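Local coordinates for protein fimbrin (Schizosaccharomyces pombe, PDB 1RT8) that binds and crosslinks actin filaments and associates with actin structures that build and maintain cell polarity, with roles in cytokinesis, mating and spore formation, at residues Leu460-Ser465 with Ile471-Leu476; Ser428-Phe433 with Gly441-Asp446. One frame throughout, in Å; residues are numbered along the deposited sequence.

Contact 1: Leu460-Ser465 with Ile471-Leu476; sequences LVTDGS and IQNARL
The carboxamide of Asn-473 reaches from helix 467-483 to the backbone of Thr-462 and bonds to it with both of its ends. Thr-462 N donates to Asn-473 OD1 at 3.0 Å, in the plane of that carbonyl and on one of its lone pairs. In the other direction Asn-473 ND2 donates to Thr-462 O at 3.2 Å; the bond is nearly straight (160°) and leaves close to the amide plane, but it meets the backbone carbonyl from above rather than at a lone pair. ND2 has a second acceptor, Thr-440 O, just before helix 442-451, so the buried amide ties two loops of this calponin-homology domain to one helix. Thr-462 OG1, at chi1 78° between its own N and carbonyl carbon, accepts from Gly-464 N at 2.8 Å, an ST turn, and has a weak hydrogen bond with Leu-469 O. Beside this polar patch, Leu-476 CD2 packs 4.3 Å from both Leu-460 CB and Val-461 CG2. Were this asparagine an alanine, Thr-462 N, Thr-462 O and Thr-440 O would probably all lose their side-chain partner and the 460-465 loop could shift against the helix. By pairing both N and O of Thr-462, the amide helps to hold an irregular loop.

Contact 2: Ser428-Phe433 with Gly441-Asp446; sequences SQIRSF and GVFVLD
Ile-430 lays its CG2 methyl over one face of the Phe-443 ring, 3.5 Å from the ring centroid and only 8° off the normal, a nearly centred CH-pi contact. The other branch lies on the same side of the ring, outside its CE2-CZ rim: CD1 comes to 3.4 Å from Phe-443 CE2, and CG1 lies 3.6 Å from Phe-443 CZ. With CG1 placed between the backbone N and the carbonyl carbon (chi1 64°), both branches of the isoleucine bear on the aromatic ring. Phe-443 itself leaves the first turn of helix 442-451 with CG anti to its N (chi1 179°), which carries the ring out from the helix to the irregular 428-433 segment. This segment belongs to the loop joining helix 410-421 to helix 442-451 in the fourth calponin-homology domain of the all-helical fimbrin core, and Asn-418 and Ala-421 of the earlier helix touch the same side chain. Ser-428 adds its backbone: its O approaches Phe-443 CD1 obliquely at 3.3 Å. Asn-418 OD1 accepts from Ile-430 N, and the carboxylate of Asp-446 takes the backbone N of Lys-426 and of Gly-427, with Tyr-458 OH also bonded to OD1.

Contact 2 precedes contact 1 in sequence, and their centres lie 12 Å apart within the fourth calponin-homology domain, part of the second actin-binding region. Helix 442-451 belongs to contact 2 and touches contact 1 as well: Phe-443 serves contact 2, whereas Leu-445 looks to contact 1, its CD1 lying 3.6 Å from Val-461 CG2 and equally 3.6 Å from Asn-473 CB. Just before that helix, Gly-441 O is 3.7 Å from Asn-473 CB, and Val-442 CG2 is 3.8 Å from Asn-473 ND2. The direct join is van der Waals packing, apolar at Leu-445, and each contact fastens a different loop, 428-433 or 460-465, to one of two successive helices.

Contact 1: Leu460-Ser465 with Ile471-Leu476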
loop_
_atom_site.group_PDB
_atom_site.type_symbol
_atom_site.label_atom_id
_atom_site.label_comp_id
_atom_site.label_asym_id
_atom_site.label_seq_id
_atom_site.Cartn_x
_atom_site.Cartn_y
_atom_site.Cartn_z
ATOM N N LEU A 460 -24.580 -0.830 13.927
ATOM C CA LEU A 460 -23.574 -0.119 13.148
ATOM C C LEU A 460 -23.746 -0.394 11.657
ATOM O O LEU A 460 -22.930 0.044 10.847
ATOM C CB LEU A 460 -22.170 -0.555 13.569
ATOM C CG LEU A 460 -21.801 -0.424 15.047
ATOM C CD1 LEU A 460 -20.396 -0.962 15.272
ATOM C CD2 LEU A 460 -21.888 1.031 15.466
ATOM N N VAL A 461 -24.799 -1.126 11.298
ATOM C CA VAL A 461 -25.060 -1.464 9.903
ATOM C C VAL A 461 -26.214 -0.644 9.339
ATOM O O VAL A 461 -27.321 -0.656 9.876
ATOM C CB VAL A 461 -25.387 -2.974 9.748
ATOM C CG1 VAL A 461 -25.828 -3.284 8.316
ATOM C CG2 VAL A 461 -24.166 -3.806 10.112
ATOM N N THR A 462 -25.949 0.074 8.254
ATOM C CA THR A 462 -26.983 0.887 7.635
ATOM C C THR A 462 -27.752 -0.008 6.678
ATOM O O THR A 462 -27.496 -1.213 6.603
ATOM C CB THR A 462 -26.387 2.057 6.835
ATOM O OG1 THR A 462 -25.906 1.576 5.575
ATOM C CG2 THR A 462 -25.233 2.692 7.603
ATOM N N ASP A 463 -28.693 0.575 5.950
ATOM C CA ASP A 463 -29.470 -0.194 4.996
ATOM C C ASP A 463 -28.852 0.017 3.623
ATOM O O ASP A 463 -29.347 -0.494 2.627
ATOM C CB ASP A 463 -30.931 0.267 5.010
ATOM C CG ASP A 463 -31.114 1.655 4.426
ATOM O OD1 ASP A 463 -30.239 2.521 4.639
ATOM O OD2 ASP A 463 -32.145 1.882 3.761
ATOM N N GLY A 464 -27.760 0.778 3.587
ATOM C CA GLY A 464 -27.070 1.047 2.336
ATOM C C GLY A 464 -27.961 1.566 1.226
ATOM O O GLY A 464 -27.675 1.348 0.043
ATOM N N SER A 465 -29.034 2.261 1.604
ATOM C CA SER A 465 -29.986 2.816 0.637
ATOM C C SER A 465 -29.376 3.902 -0.241
ATOM O O SER A 465 -29.921 4.242 -1.290
ATOM C CB SER A 465 -31.205 3.388 1.362
ATOM O OG SER A 465 -30.810 4.419 2.243
ATOM N N ILE A 471 -21.127 2.335 1.046
ATOM C CA ILE A 471 -19.674 2.356 1.219
ATOM C C ILE A 471 -19.276 2.179 2.684
ATOM O O ILE A 471 -18.268 1.537 2.980
ATOM C CB ILE A 471 -19.048 3.666 0.666
ATOM C CG1 ILE A 471 -18.911 3.585 -0.856
ATOM C CG2 ILE A 471 -17.651 3.872 1.244
ATOM C CD1 ILE A 471 -20.197 3.333 -1.583
ATOM N N GLN A 472 -20.058 2.749 3.601
ATOM C CA GLN A 472 -19.766 2.607 5.027
ATOM C C GLN A 472 -19.951 1.144 5.448
ATOM O O GLN A 472 -19.181 0.616 6.255
ATOM C CB GLN A 472 -20.690 3.507 5.847
ATOM C CG GLN A 472 -20.537 4.975 5.507
ATOM C CD GLN A 472 -21.522 5.860 6.240
ATOM O OE1 GLN A 472 -21.565 7.069 6.013
ATOM N NE2 GLN A 472 -22.319 5.265 7.124
ATOM N N ASN A 473 -20.974 0.491 4.903
ATOM C CA ASN A 473 -21.214 -0.915 5.219
ATOM C C ASN A 473 -20.039 -1.747 4.692
ATOM O O ASN A 473 -19.524 -2.625 5.385
ATOM C CB ASN A 473 -22.512 -1.415 4.564
ATOM C CG ASN A 473 -23.756 -1.060 5.364
ATOM O OD1 ASN A 473 -23.679 -0.717 6.542
ATOM N ND2 ASN A 473 -24.917 -1.172 4.727
ATOM N N ALA A 474 -19.622 -1.454 3.465
ATOM C CA ALA A 474 -18.521 -2.172 2.831
ATOM C C ALA A 474 -17.195 -1.951 3.554
ATOM O O ALA A 474 -16.415 -2.890 3.732
ATOM C CB ALA A 474 -18.401 -1.758 1.362
ATOM N N ARG A 475 -16.952 -0.715 3.982
ATOM C CA ARG A 475 -15.727 -0.362 4.694
ATOM C C ARG A 475 -15.676 -1.072 6.043
ATOM O O ARG A 475 -14.611 -1.492 6.510
ATOM C CB ARG A 475 -15.664 1.156 4.900
ATOM C CG ARG A 475 -14.389 1.654 5.563
ATOM C CD ARG A 475 -14.343 3.174 5.559
ATOM N NE ARG A 475 -14.274 3.703 4.200
ATOM C CZ ARG A 475 -14.951 4.766 3.770
ATOM N NH1 ARG A 475 -15.758 5.422 4.590
ATOM N NH2 ARG A 475 -14.814 5.177 2.517
ATOM N N LEU A 476 -16.839 -1.191 6.672
ATOM C CA LEU A 476 -16.947 -1.865 7.958
ATOM C C LEU A 476 -16.689 -3.354 7.741
ATOM O O LEU A 476 -15.981 -3.984 8.515
ATOM C CB LEU A 476 -18.348 -1.668 8.552
ATOM C CG LEU A 476 -18.645 -2.447 9.838
ATOM C CD1 LEU A 476 -17.740 -1.951 10.958
ATOM C CD2 LEU A 476 -20.119 -2.278 10.219
#

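Contact 2: Ser428-Phe433 with Gly441-Asp446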
loop_
_atom_site.group_PDB
_atom_site.type_symbol
_atom_site.label_atom_id
_atom_site.label_comp_id
_atom_site.label_asym_id
_atom_site.label_seq_id
_atom_site.Cartn_x
_atom_site.Cartn_y
_atom_site.Cartn_z
ATOM N N SER A 428 -30.429 -9.711 2.100
ATOM C CA SER A 428 -31.034 -10.760 1.291
ATOM C C SER A 428 -30.007 -11.757 0.771
ATOM O O SER A 428 -28.816 -11.464 0.702
ATOM C CB SER A 428 -31.775 -10.148 0.095
ATOM O OG SER A 428 -33.024 -9.597 0.477
ATOM N N GLN A 429 -30.488 -12.943 0.417
ATOM C CA GLN A 429 -29.646 -13.988 -0.142
ATOM C C GLN A 429 -29.317 -13.508 -1.544
ATOM O O GLN A 429 -30.073 -12.722 -2.123
ATOM C CB GLN A 429 -30.431 -15.294 -0.214
ATOM C CG GLN A 429 -30.739 -15.891 1.143
ATOM C CD GLN A 429 -29.591 -16.724 1.662
ATOM O OE1 GLN A 429 -29.291 -17.788 1.119
ATOM N NE2 GLN A 429 -28.935 -16.246 2.712
ATOM N N ILE A 430 -28.203 -13.965 -2.098
ATOM C CA ILE A 430 -27.831 -13.534 -3.434
ATOM C C ILE A 430 -27.967 -14.633 -4.478
ATOM O O ILE A 430 -27.922 -15.825 -4.167
ATOM C CB ILE A 430 -26.386 -12.984 -3.477
ATOM C CG1 ILE A 430 -25.384 -14.087 -3.126
ATOM C CG2 ILE A 430 -26.248 -11.815 -2.508
ATOM C CD1 ILE A 430 -23.938 -13.667 -3.355
ATOM N N ARG A 431 -28.147 -14.209 -5.721
ATOM C CA ARG A 431 -28.290 -15.128 -6.835
ATOM C C ARG A 431 -26.906 -15.563 -7.297
ATOM O O ARG A 431 -26.676 -16.739 -7.596
ATOM C CB ARG A 431 -29.034 -14.437 -7.976
ATOM C CG ARG A 431 -29.266 -15.313 -9.183
ATOM C CD ARG A 431 -30.169 -14.618 -10.194
ATOM N NE ARG A 431 -30.513 -15.505 -11.301
ATOM C CZ ARG A 431 -31.129 -16.675 -11.157
ATOM N NH1 ARG A 431 -31.474 -17.107 -9.952
ATOM N NH2 ARG A 431 -31.398 -17.419 -12.223
ATOM N N SER A 432 -25.989 -14.599 -7.334
ATOM C CA SER A 432 -24.615 -14.838 -7.757
ATOM C C SER A 432 -23.783 -13.625 -7.369
ATOM O O SER A 432 -24.325 -12.624 -6.919
ATOM C CB SER A 432 -24.563 -15.005 -9.272
ATOM O OG SER A 432 -24.793 -13.756 -9.896
ATOM N N PHE A 433 -22.473 -13.698 -7.579
ATOM C CA PHE A 433 -21.606 -12.584 -7.234
ATOM C C PHE A 433 -21.788 -11.399 -8.182
ATOM O O PHE A 433 -21.026 -10.436 -8.137
ATOM C CB PHE A 433 -20.146 -13.047 -7.216
ATOM C CG PHE A 433 -19.827 -13.996 -6.089
ATOM C CD1 PHE A 433 -18.918 -15.030 -6.274
ATOM C CD2 PHE A 433 -20.438 -13.853 -4.843
ATOM C CE1 PHE A 433 -18.620 -15.916 -5.232
ATOM C CE2 PHE A 433 -20.142 -14.734 -3.801
ATOM C CZ PHE A 433 -19.230 -15.767 -4.001
ATOM N N GLY A 441 -24.102 -3.503 0.474
ATOM C CA GLY A 441 -23.051 -3.874 1.402
ATOM C C GLY A 441 -23.550 -4.635 2.612
ATOM O O GLY A 441 -22.763 -4.986 3.486
ATOM N N VAL A 442 -24.853 -4.896 2.664
ATOM C CA VAL A 442 -25.451 -5.613 3.787
ATOM C C VAL A 442 -25.133 -7.107 3.726
ATOM O O VAL A 442 -24.793 -7.719 4.739
ATOM C CB VAL A 442 -26.978 -5.427 3.805
ATOM C CG1 VAL A 442 -27.587 -6.187 4.976
ATOM C CG2 VAL A 442 -27.309 -3.953 3.907
ATOM N N PHE A 443 -25.252 -7.689 2.536
ATOM C CA PHE A 443 -24.957 -9.104 2.351
ATOM C C PHE A 443 -23.578 -9.484 2.902
ATOM O O PHE A 443 -23.456 -10.471 3.629
ATOM C CB PHE A 443 -25.016 -9.478 0.869
ATOM C CG PHE A 443 -24.709 -10.917 0.608
ATOM C CD1 PHE A 443 -25.594 -11.912 1.011
ATOM C CD2 PHE A 443 -23.514 -11.286 -0.003
ATOM C CE1 PHE A 443 -25.292 -13.260 0.808
ATOM C CE2 PHE A 443 -23.205 -12.622 -0.207
ATOM C CZ PHE A 443 -24.095 -13.616 0.198
ATOM N N VAL A 444 -22.540 -8.714 2.564
ATOM C CA VAL A 444 -21.202 -9.040 3.054
ATOM C C VAL A 444 -21.109 -8.963 4.577
ATOM O O VAL A 444 -20.396 -9.749 5.199
ATOM C CB VAL A 444 -20.092 -8.167 2.395
ATOM C CG1 VAL A 444 -20.029 -8.482 0.894
ATOM C CG2 VAL A 444 -20.345 -6.669 2.637
ATOM N N LEU A 445 -21.838 -8.032 5.184
ATOM C CA LEU A 445 -21.841 -7.929 6.638
ATOM C C LEU A 445 -22.572 -9.160 7.225
ATOM O O LEU A 445 -22.183 -9.675 8.277
ATOM C CB LEU A 445 -22.503 -6.616 7.076
ATOM C CG LEU A 445 -21.672 -5.363 6.773
ATOM C CD1 LEU A 445 -22.499 -4.111 6.978
ATOM C CD2 LEU A 445 -20.440 -5.336 7.674
ATOM N N ASP A 446 -23.607 -9.645 6.536
ATOM C CA ASP A 446 -24.331 -10.842 6.993
ATOM C C ASP A 446 -23.437 -12.083 6.913
ATOM O O ASP A 446 -23.503 -12.968 7.773
ATOM C CB ASP A 446 -25.581 -11.103 6.145
ATOM C CG ASP A 446 -26.721 -10.170 6.477
ATOM O OD1 ASP A 446 -26.677 -9.524 7.540
ATOM O OD2 ASP A 446 -27.667 -10.095 5.670
#